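Local coordinates for protein polysaccharide Lyase Family 6 (Bacteroides cellulosilyticus, PDB 6QPS) that probably cleaves mannuronic acid-rich alginate by beta-elimination, as a calcium-binding polysaccharide lyase of family 6 from a human gut bacterium, at residues Phe200-Gly208 against Val235-Asn243; Phe352-Ser361 against Phe378-Val388. All blocks are in the same frame, centred on the assembly; numbering follows the deposited sequence.

Contact 1 (Phe200-Gly208 against Val235-Asn243); sequences FFGERQPYG and VFFRCSGEN. With CA (calcium ion), chain C.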
loop_
_atom_site.group_PDB
_atom_site.type_symbol
_atom_site.label_atom_id
_atom_site.label_comp_id
_atom_site.label_asym_id
_atom_site.label_seq_id
_atom_site.Cartn_x
_atom_site.Cartn_y
_atom_site.Cartn_z
ATOM N N PHE A 200 -8.643 2.610 -5.550
ATOM C CA PHE A 200 -9.131 1.237 -5.495
ATOM C C PHE A 200 -8.082 0.346 -6.166
ATOM O O PHE A 200 -7.922 0.366 -7.396
ATOM C CB PHE A 200 -10.497 1.134 -6.187
ATOM C CG PHE A 200 -11.267 -0.141 -5.872
ATOM C CD1 PHE A 200 -10.926 -1.340 -6.470
ATOM C CD2 PHE A 200 -12.324 -0.115 -4.979
ATOM C CE1 PHE A 200 -11.647 -2.496 -6.186
ATOM C CE2 PHE A 200 -13.034 -1.267 -4.690
ATOM C CZ PHE A 200 -12.680 -2.447 -5.288
ATOM N N PHE A 201 -7.364 -0.418 -5.353
ATOM C CA PHE A 201 -6.382 -1.386 -5.836
ATOM C C PHE A 201 -7.131 -2.714 -5.930
ATOM O O PHE A 201 -7.469 -3.312 -4.907
ATOM C CB PHE A 201 -5.192 -1.468 -4.880
ATOM C CG PHE A 201 -4.408 -0.183 -4.763
ATOM C CD1 PHE A 201 -4.696 0.705 -3.754
ATOM C CD2 PHE A 201 -3.392 0.141 -5.651
ATOM C CE1 PHE A 201 -4.012 1.890 -3.625
ATOM C CE2 PHE A 201 -2.671 1.334 -5.513
ATOM C CZ PHE A 201 -2.993 2.210 -4.505
ATOM N N GLY A 202 -7.478 -3.132 -7.147
ATOM C CA GLY A 202 -8.259 -4.337 -7.373
ATOM C C GLY A 202 -7.442 -5.609 -7.504
ATOM O O GLY A 202 -6.279 -5.698 -7.091
ATOM N N GLU A 203 -8.067 -6.597 -8.130
ATOM C CA GLU A 203 -7.601 -7.961 -8.015
ATOM C C GLU A 203 -6.175 -8.132 -8.519
ATOM O O GLU A 203 -5.783 -7.605 -9.570
ATOM C CB GLU A 203 -8.546 -8.873 -8.793
ATOM C CG GLU A 203 -8.178 -10.349 -8.635
ATOM C CD GLU A 203 -9.332 -11.299 -8.902
ATOM O OE1 GLU A 203 -10.230 -10.941 -9.686
ATOM O OE2 GLU A 203 -9.327 -12.407 -8.323
ATOM N N ARG A 204 -5.423 -8.941 -7.781
ATOM C CA ARG A 204 -4.141 -9.458 -8.223
ATOM C C ARG A 204 -4.099 -10.925 -7.836
ATOM O O ARG A 204 -4.214 -11.253 -6.646
ATOM C CB ARG A 204 -2.969 -8.710 -7.585
ATOM C CG ARG A 204 -1.638 -9.050 -8.274
ATOM C CD ARG A 204 -0.455 -8.202 -7.856
ATOM N NE ARG A 204 0.644 -8.477 -8.766
ATOM C CZ ARG A 204 1.736 -7.723 -8.886
ATOM N NH1 ARG A 204 1.904 -6.662 -8.108
ATOM N NH2 ARG A 204 2.644 -8.047 -9.796
ATOM N N GLN A 205 -3.958 -11.807 -8.824
ATOM C CA GLN A 205 -3.941 -13.230 -8.544
ATOM C C GLN A 205 -2.595 -13.694 -7.983
ATOM O O GLN A 205 -1.566 -13.035 -8.160
ATOM C CB GLN A 205 -4.257 -13.998 -9.816
ATOM C CG GLN A 205 -5.681 -13.795 -10.323
ATOM C CD GLN A 205 -6.676 -14.754 -9.694
ATOM O OE1 GLN A 205 -6.306 -15.807 -9.167
ATOM N NE2 GLN A 205 -7.953 -14.393 -9.747
ATOM N N PRO A 206 -2.579 -14.834 -7.293
ATOM C CA PRO A 206 -1.311 -15.340 -6.752
ATOM C C PRO A 206 -0.214 -15.463 -7.806
ATOM O O PRO A 206 -0.409 -16.057 -8.865
ATOM C CB PRO A 206 -1.702 -16.697 -6.156
ATOM C CG PRO A 206 -3.154 -16.499 -5.737
ATOM C CD PRO A 206 -3.731 -15.656 -6.859
ATOM N N TYR A 207 0.963 -14.921 -7.483
ATOM C CA TYR A 207 2.123 -14.947 -8.364
ATOM C C TYR A 207 2.948 -16.215 -8.203
ATOM O O TYR A 207 3.617 -16.633 -9.151
ATOM C CB TYR A 207 2.997 -13.704 -8.074
ATOM C CG TYR A 207 4.149 -13.446 -9.032
ATOM C CD1 TYR A 207 3.945 -13.401 -10.400
ATOM C CD2 TYR A 207 5.445 -13.221 -8.561
ATOM C CE1 TYR A 207 5.015 -13.182 -11.282
ATOM C CE2 TYR A 207 6.501 -12.986 -9.426
ATOM C CZ TYR A 207 6.288 -12.966 -10.779
ATOM O OH TYR A 207 7.352 -12.722 -11.624
ATOM N N GLY A 208 2.960 -16.804 -7.012
ATOM C CA GLY A 208 3.754 -17.999 -6.806
ATOM C C GLY A 208 5.206 -17.739 -6.489
ATOM O O GLY A 208 6.016 -18.676 -6.514
ATOM N N VAL A 235 -8.903 1.419 -0.855
ATOM C CA VAL A 235 -9.426 0.049 -0.820
ATOM C C VAL A 235 -8.451 -0.885 -1.526
ATOM O O VAL A 235 -7.956 -0.569 -2.616
ATOM C CB VAL A 235 -10.806 -0.053 -1.489
ATOM C CG1 VAL A 235 -11.296 -1.490 -1.519
ATOM C CG2 VAL A 235 -11.812 0.788 -0.767
ATOM N N PHE A 236 -8.173 -2.025 -0.886
ATOM C CA PHE A 236 -7.405 -3.137 -1.456
ATOM C C PHE A 236 -8.366 -4.320 -1.550
ATOM O O PHE A 236 -8.811 -4.849 -0.526
ATOM C CB PHE A 236 -6.180 -3.447 -0.591
ATOM C CG PHE A 236 -5.234 -2.277 -0.492
ATOM C CD1 PHE A 236 -5.471 -1.261 0.419
ATOM C CD2 PHE A 236 -4.156 -2.170 -1.334
ATOM C CE1 PHE A 236 -4.631 -0.163 0.485
ATOM C CE2 PHE A 236 -3.311 -1.065 -1.266
ATOM C CZ PHE A 236 -3.563 -0.063 -0.369
ATOM N N PHE A 237 -8.703 -4.733 -2.769
ATOM C CA PHE A 237 -9.753 -5.730 -3.049
ATOM C C PHE A 237 -9.135 -6.918 -3.775
ATOM O O PHE A 237 -8.698 -6.794 -4.927
ATOM C CB PHE A 237 -10.825 -5.047 -3.907
ATOM C CG PHE A 237 -11.920 -5.948 -4.450
ATOM C CD1 PHE A 237 -11.858 -6.449 -5.742
ATOM C CD2 PHE A 237 -13.052 -6.208 -3.694
ATOM C CE1 PHE A 237 -12.896 -7.232 -6.266
ATOM C CE2 PHE A 237 -14.090 -7.002 -4.208
ATOM C CZ PHE A 237 -14.011 -7.512 -5.474
ATOM N N ARG A 238 -9.076 -8.061 -3.097
ATOM C CA ARG A 238 -8.553 -9.283 -3.707
ATOM C C ARG A 238 -7.124 -9.081 -4.202
ATOM O O ARG A 238 -6.708 -9.652 -5.222
ATOM C CB ARG A 238 -9.513 -9.802 -4.785
ATOM C CG ARG A 238 -10.851 -10.165 -4.153
ATOM C CD ARG A 238 -11.841 -10.615 -5.172
ATOM N NE ARG A 238 -13.066 -11.064 -4.513
ATOM C CZ ARG A 238 -14.204 -11.346 -5.136
ATOM N NH1 ARG A 238 -14.295 -11.206 -6.458
ATOM N NH2 ARG A 238 -15.249 -11.767 -4.423
ATOM N N CYS A 239 -6.337 -8.330 -3.415
ATOM C CA CYS A 239 -4.914 -8.136 -3.708
ATOM C C CYS A 239 -4.146 -9.312 -3.118
ATOM O O CYS A 239 -3.819 -9.316 -1.924
ATOM C CB CYS A 239 -4.403 -6.815 -3.139
ATOM S SG CYS A 239 -5.259 -5.326 -3.743
ATOM N N SER A 240 -3.853 -10.315 -3.946
ATOM C CA SER A 240 -3.432 -11.629 -3.467
ATOM C C SER A 240 -2.211 -12.136 -4.215
ATOM O O SER A 240 -2.000 -13.341 -4.332
ATOM C CB SER A 240 -4.593 -12.625 -3.552
ATOM O OG SER A 240 -5.673 -12.112 -2.777
ATOM N N GLY A 241 -1.361 -11.228 -4.685
ATOM C CA GLY A 241 -0.174 -11.666 -5.405
ATOM C C GLY A 241 0.840 -12.388 -4.537
ATOM O O GLY A 241 1.529 -13.300 -5.019
ATOM N N GLU A 242 1.003 -11.944 -3.286
ATOM C CA GLU A 242 2.014 -12.458 -2.364
ATOM C C GLU A 242 1.669 -11.989 -0.954
ATOM O O GLU A 242 0.693 -11.268 -0.743
ATOM C CB GLU A 242 3.405 -11.963 -2.750
ATOM C CG GLU A 242 3.521 -10.436 -2.745
ATOM C CD GLU A 242 4.880 -9.995 -2.253
ATOM O OE1 GLU A 242 5.052 -9.839 -1.023
ATOM O OE2 GLU A 242 5.780 -9.813 -3.108
ATOM N N ASN A 243 2.552 -12.305 0.001
ATOM C CA ASN A 243 2.232 -12.098 1.408
ATOM C C ASN A 243 2.278 -10.641 1.843
ATOM O O ASN A 243 1.734 -10.332 2.908
ATOM C CB ASN A 243 3.071 -12.998 2.322
ATOM C CG ASN A 243 4.541 -12.721 2.260
ATOM O OD1 ASN A 243 5.002 -11.870 1.516
ATOM N ND2 ASN A 243 5.301 -13.453 3.069
HETATM CA CA CA C . 7.393 -9.324 -1.027
HETATM O O HOH W 1 -7.205 -12.684 -6.190
HETATM O O HOH W 2 -12.706 -10.672 -8.596
HETATM O O HOH W 3 1.409 -16.510 -4.300
HETATM O O HOH W 4 9.725 -8.953 -0.404
HETATM O O HOH W 5 7.364 -11.110 0.673
#
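Two successive coils of a right-handed parallel beta-helix meet here, and the later one runs on into the calcium site. On the strands, Phe201 N donates to Val235 O and Phe237 N to Phe201 O, both at 2.8 Å. Inside the coil, Phe201 and Phe236 run alongside each other, the ring planes nearly parallel (7°) but too displaced to share much area; Phe201 CD1 comes over one face of the Phe236 ring, 3.4 Å from Phe236 CE2. On the outer side, with CG anti to the backbone N (chi1 -164°), Phe200 swings its ring across to the next coil, where Phe200 CE2 meets Val235 CG1 at 3.6 Å and Phe200 CZ meets Phe237 CB at 3.5 Å. Were Phe200 an alanine, a gap would probably open beside Val235 CG1 and Phe237 CB, under helix 454-465. Beyond the strands, Arg204 N donates to Arg238 O, Arg204 O accepts from Ser240 N, and Tyr207 N reaches Gly241 O at 3.0 Å. Glu242 then grips calcium with both carboxylate oxygens, OE1 at 2.4 Å, alongside Asn210, Glu213 and Glu244. The backbone bonds up to Gly241 thus probably help to set where this bidentate carboxylate stands.

Contact 2 (Phe352-Ser361 against Phe378-Val388); sequences FLNSSLELGS and FAGQTPDLKIV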
loop_
_atom_site.group_PDB
_atom_site.type_symbol
_atom_site.label_atom_id
_atom_site.label_comp_id
_atom_site.label_asym_id
_atom_site.label_seq_id
_atom_site.Cartn_x
_atom_site.Cartn_y
_atom_site.Cartn_z
ATOM N N PHE A 352 -8.982 -7.590 17.255
ATOM C CA PHE A 352 -8.580 -8.796 16.538
ATOM C C PHE A 352 -9.704 -9.802 16.723
ATOM O O PHE A 352 -9.845 -10.403 17.796
ATOM C CB PHE A 352 -7.266 -9.324 17.078
ATOM C CG PHE A 352 -6.165 -8.325 17.046
ATOM C CD1 PHE A 352 -5.368 -8.194 15.922
ATOM C CD2 PHE A 352 -5.923 -7.498 18.130
ATOM C CE1 PHE A 352 -4.353 -7.265 15.878
ATOM C CE2 PHE A 352 -4.880 -6.572 18.091
ATOM C CZ PHE A 352 -4.117 -6.442 16.961
ATOM N N LEU A 353 -10.509 -9.952 15.681
ATOM C CA LEU A 353 -11.727 -10.751 15.707
ATOM C C LEU A 353 -11.545 -11.984 14.831
ATOM O O LEU A 353 -11.354 -11.867 13.609
ATOM C CB LEU A 353 -12.903 -9.890 15.239
ATOM C CG LEU A 353 -14.260 -10.560 15.171
ATOM C CD1 LEU A 353 -14.702 -11.119 16.530
ATOM C CD2 LEU A 353 -15.320 -9.623 14.622
ATOM N N ASN A 354 -11.602 -13.161 15.452
ATOM C CA ASN A 354 -11.269 -14.402 14.758
ATOM C C ASN A 354 -9.991 -14.233 13.921
ATOM O O ASN A 354 -9.908 -14.685 12.774
ATOM C CB ASN A 354 -12.442 -14.890 13.920
ATOM C CG ASN A 354 -12.201 -16.242 13.338
ATOM O OD1 ASN A 354 -11.601 -17.123 13.978
ATOM N ND2 ASN A 354 -12.691 -16.448 12.115
ATOM N N SER A 355 -8.982 -13.601 14.533
ATOM C CA SER A 355 -7.682 -13.342 13.925
ATOM C C SER A 355 -6.598 -13.497 14.991
ATOM O O SER A 355 -6.740 -12.995 16.106
ATOM C CB SER A 355 -7.656 -11.904 13.370
ATOM O OG SER A 355 -8.687 -11.715 12.399
ATOM N N SER A 356 -5.503 -14.170 14.634
ATOM C CA SER A 356 -4.533 -14.639 15.624
ATOM C C SER A 356 -3.588 -13.528 16.120
ATOM O O SER A 356 -3.373 -12.486 15.473
ATOM C CB SER A 356 -3.658 -15.731 15.017
ATOM O OG SER A 356 -2.756 -15.102 14.108
ATOM N N LEU A 357 -2.970 -13.801 17.278
ATOM C CA LEU A 357 -1.824 -13.044 17.794
ATOM C C LEU A 357 -0.636 -13.998 17.796
ATOM O O LEU A 357 -0.704 -15.060 18.420
ATOM C CB LEU A 357 -2.085 -12.537 19.216
ATOM C CG LEU A 357 -3.287 -11.614 19.370
ATOM C CD1 LEU A 357 -3.516 -11.295 20.859
ATOM C CD2 LEU A 357 -3.169 -10.346 18.569
ATOM N N GLU A 358 0.458 -13.616 17.128
ATOM C CA GLU A 358 1.643 -14.463 17.036
ATOM C C GLU A 358 2.840 -13.625 17.466
ATOM O O GLU A 358 3.215 -12.681 16.760
ATOM C CB GLU A 358 1.812 -14.984 15.605
ATOM C CG GLU A 358 3.001 -15.875 15.424
ATOM C CD GLU A 358 3.115 -16.439 14.009
ATOM O OE1 GLU A 358 2.080 -16.657 13.320
ATOM O OE2 GLU A 358 4.267 -16.664 13.591
ATOM N N LEU A 359 3.417 -13.959 18.615
ATOM C CA LEU A 359 4.419 -13.112 19.258
ATOM C C LEU A 359 5.725 -13.866 19.442
ATOM O O LEU A 359 5.769 -14.888 20.136
ATOM C CB LEU A 359 3.919 -12.621 20.619
ATOM C CG LEU A 359 2.511 -12.038 20.648
ATOM C CD1 LEU A 359 2.131 -11.653 22.083
ATOM C CD2 LEU A 359 2.402 -10.852 19.684
ATOM N N GLY A 360 6.803 -13.335 18.865
ATOM C CA GLY A 360 8.119 -13.898 19.076
ATOM C C GLY A 360 8.607 -14.901 18.053
ATOM O O GLY A 360 9.659 -15.511 18.267
ATOM N N SER A 361 7.896 -15.079 16.945
ATOM C CA SER A 361 8.335 -16.018 15.931
ATOM C C SER A 361 9.416 -15.394 15.041
ATOM O O SER A 361 9.720 -14.201 15.126
ATOM C CB SER A 361 7.152 -16.458 15.075
ATOM O OG SER A 361 6.542 -15.350 14.471
ATOM N N PHE A 378 -9.492 -8.967 21.877
ATOM C CA PHE A 378 -9.127 -10.242 21.252
ATOM C C PHE A 378 -10.359 -11.116 21.418
ATOM O O PHE A 378 -10.744 -11.445 22.538
ATOM C CB PHE A 378 -7.910 -10.820 21.981
ATOM C CG PHE A 378 -7.305 -12.089 21.377
ATOM C CD1 PHE A 378 -7.048 -12.229 20.014
ATOM C CD2 PHE A 378 -6.939 -13.110 22.219
ATOM C CE1 PHE A 378 -6.462 -13.391 19.517
ATOM C CE2 PHE A 378 -6.350 -14.251 21.730
ATOM C CZ PHE A 378 -6.142 -14.401 20.366
ATOM N N ALA A 379 -11.033 -11.432 20.308
ATOM C CA ALA A 379 -12.347 -12.066 20.391
ATOM C C ALA A 379 -12.552 -13.044 19.246
ATOM O O ALA A 379 -11.867 -12.981 18.220
ATOM C CB ALA A 379 -13.459 -11.011 20.368
ATOM N N GLY A 380 -13.536 -13.901 19.414
ATOM C CA GLY A 380 -13.869 -14.859 18.381
ATOM C C GLY A 380 -14.534 -16.084 18.988
ATOM O O GLY A 380 -15.234 -15.992 19.995
ATOM N N GLN A 381 -14.334 -17.220 18.321
ATOM C CA GLN A 381 -14.895 -18.493 18.753
ATOM C C GLN A 381 -13.835 -19.232 19.565
ATOM O O GLN A 381 -13.955 -19.347 20.790
ATOM C CB GLN A 381 -15.355 -19.295 17.534
ATOM C CG GLN A 381 -16.595 -18.700 16.884
ATOM C CD GLN A 381 -16.295 -17.412 16.132
ATOM O OE1 GLN A 381 -15.449 -17.386 15.228
ATOM N NE2 GLN A 381 -16.985 -16.331 16.504
ATOM N N THR A 382 -12.788 -19.707 18.895
ATOM C CA THR A 382 -11.629 -20.335 19.508
ATOM C C THR A 382 -10.451 -19.380 19.409
ATOM O O THR A 382 -10.189 -18.870 18.314
ATOM C CB THR A 382 -11.290 -21.619 18.733
ATOM O OG1 THR A 382 -12.389 -22.540 18.808
ATOM C CG2 THR A 382 -10.046 -22.260 19.289
ATOM N N PRO A 383 -9.733 -19.094 20.498
ATOM C CA PRO A 383 -8.568 -18.208 20.402
ATOM C C PRO A 383 -7.366 -18.880 19.753
ATOM O O PRO A 383 -7.083 -20.067 19.964
ATOM C CB PRO A 383 -8.279 -17.857 21.869
ATOM C CG PRO A 383 -8.767 -19.042 22.640
ATOM C CD PRO A 383 -9.945 -19.594 21.876
ATOM N N ASP A 384 -6.653 -18.080 18.968
ATOM C CA ASP A 384 -5.419 -18.475 18.290
ATOM C C ASP A 384 -4.325 -17.530 18.784
ATOM O O ASP A 384 -4.095 -16.449 18.228
ATOM C CB ASP A 384 -5.588 -18.407 16.772
ATOM C CG ASP A 384 -4.421 -19.036 16.021
ATOM O OD1 ASP A 384 -3.404 -19.400 16.659
ATOM O OD2 ASP A 384 -4.542 -19.160 14.783
ATOM N N LEU A 385 -3.649 -17.955 19.848
ATOM C CA LEU A 385 -2.593 -17.178 20.488
ATOM C C LEU A 385 -1.337 -18.029 20.484
ATOM O O LEU A 385 -1.342 -19.130 21.038
ATOM C CB LEU A 385 -2.976 -16.845 21.932
ATOM C CG LEU A 385 -1.872 -16.221 22.794
ATOM C CD1 LEU A 385 -1.447 -14.889 22.262
ATOM C CD2 LEU A 385 -2.350 -16.104 24.255
ATOM N N LYS A 386 -0.282 -17.524 19.852
ATOM C CA LYS A 386 0.978 -18.241 19.695
ATOM C C LYS A 386 2.091 -17.388 20.308
ATOM O O LYS A 386 2.313 -16.257 19.868
ATOM C CB LYS A 386 1.281 -18.486 18.206
ATOM C CG LYS A 386 0.281 -19.263 17.502
ATOM C CD LYS A 386 0.496 -20.428 18.136
ATOM C CE LYS A 386 -0.703 -20.741 18.823
ATOM N NZ LYS A 386 -0.843 -21.989 19.024
ATOM N N ILE A 387 2.761 -17.920 21.323
ATOM C CA ILE A 387 3.893 -17.250 21.950
ATOM C C ILE A 387 5.107 -18.155 21.823
ATOM O O ILE A 387 5.061 -19.323 22.227
ATOM C CB ILE A 387 3.621 -16.919 23.428
ATOM C CG1 ILE A 387 2.441 -15.957 23.545
ATOM C CG2 ILE A 387 4.867 -16.333 24.074
ATOM C CD1 ILE A 387 1.768 -16.005 24.904
ATOM N N VAL A 388 6.185 -17.614 21.268
ATOM C CA VAL A 388 7.429 -18.340 21.028
ATOM C C VAL A 388 8.499 -17.826 21.980
ATOM O O VAL A 388 8.557 -16.628 22.257
ATOM C CB VAL A 388 7.868 -18.142 19.562
ATOM C CG1 VAL A 388 9.179 -18.825 19.301
ATOM C CG2 VAL A 388 6.777 -18.621 18.617
HETATM O O HOH W 6 -11.919 -17.239 16.755
HETATM O O HOH W 7 -9.214 -13.423 17.507
#
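Neighbouring coils of the parallel beta-helix pair twice in this contact, Phe352 and Leu353 with Phe378 and Ala379, then Leu357 to Leu359 with Leu385 to Ile387. Between the pairings the second coil has two extra residues, which bulge out around Gln381 and Thr382. Backbone hydrogen bonds join both halves: Ala379 N to Phe352 O and Asn354 N to Ala379 O in the first, and four more, donated by Leu357 N, Lys386 N, Leu359 N and Val388 N, in the second, where the strand axes run parallel 4.8 Å apart.

Apolar side chains meet inside the coils, at the turn between the two pairings. Phe378, its CG anti to the backbone N (chi1 -174°), leans toward the earlier coil and offers a ring face to Leu357, whose CD1 stands 3.7 Å from the ring centroid, 10° off the normal, in a CH-pi contact. Leu357 CD2 sits 3.8 Å above the plane of the Phe352 ring, over its centre, so one leucine bridges two aromatic faces. Trp404 and Phe406 of the following coil meet Phe378 edge-to-face. On the outer side, Leu353 CD1 rests 4.0 Å from Ala379 CB.

Polar groups manage the turn. One water donates to Asn354 OD1 and Thr382 O and accepts from Gln381 N, tying the bulge to the earlier coil, while Asn354 ND2 bonds Asp309. Ser355 O meets the rim of the Phe378 ring, 3.4 Å from Phe378 CE1.

Both contacts join successive coils of one parallel beta-helix, contact 1 nearer the middle of the chain and contact 2 farther toward the C-terminal end of the beta-helix. Their centres are 24 Å apart and their nearest atoms about 11 Å, so they do not touch; the coils between them connect them. Contact 1 carries Glu242 of the calcium site; Arg204's side chain is about 6 Å from that of Glu213, and Tyr207's about 6 Å from that of Asn210, two more calcium ligands. Contact 2 lies away from that site; its centre is about 24 Å from the centre of the chain. In each, phenylalanines line the inside of the coils, while calcium distinguishes contact 1.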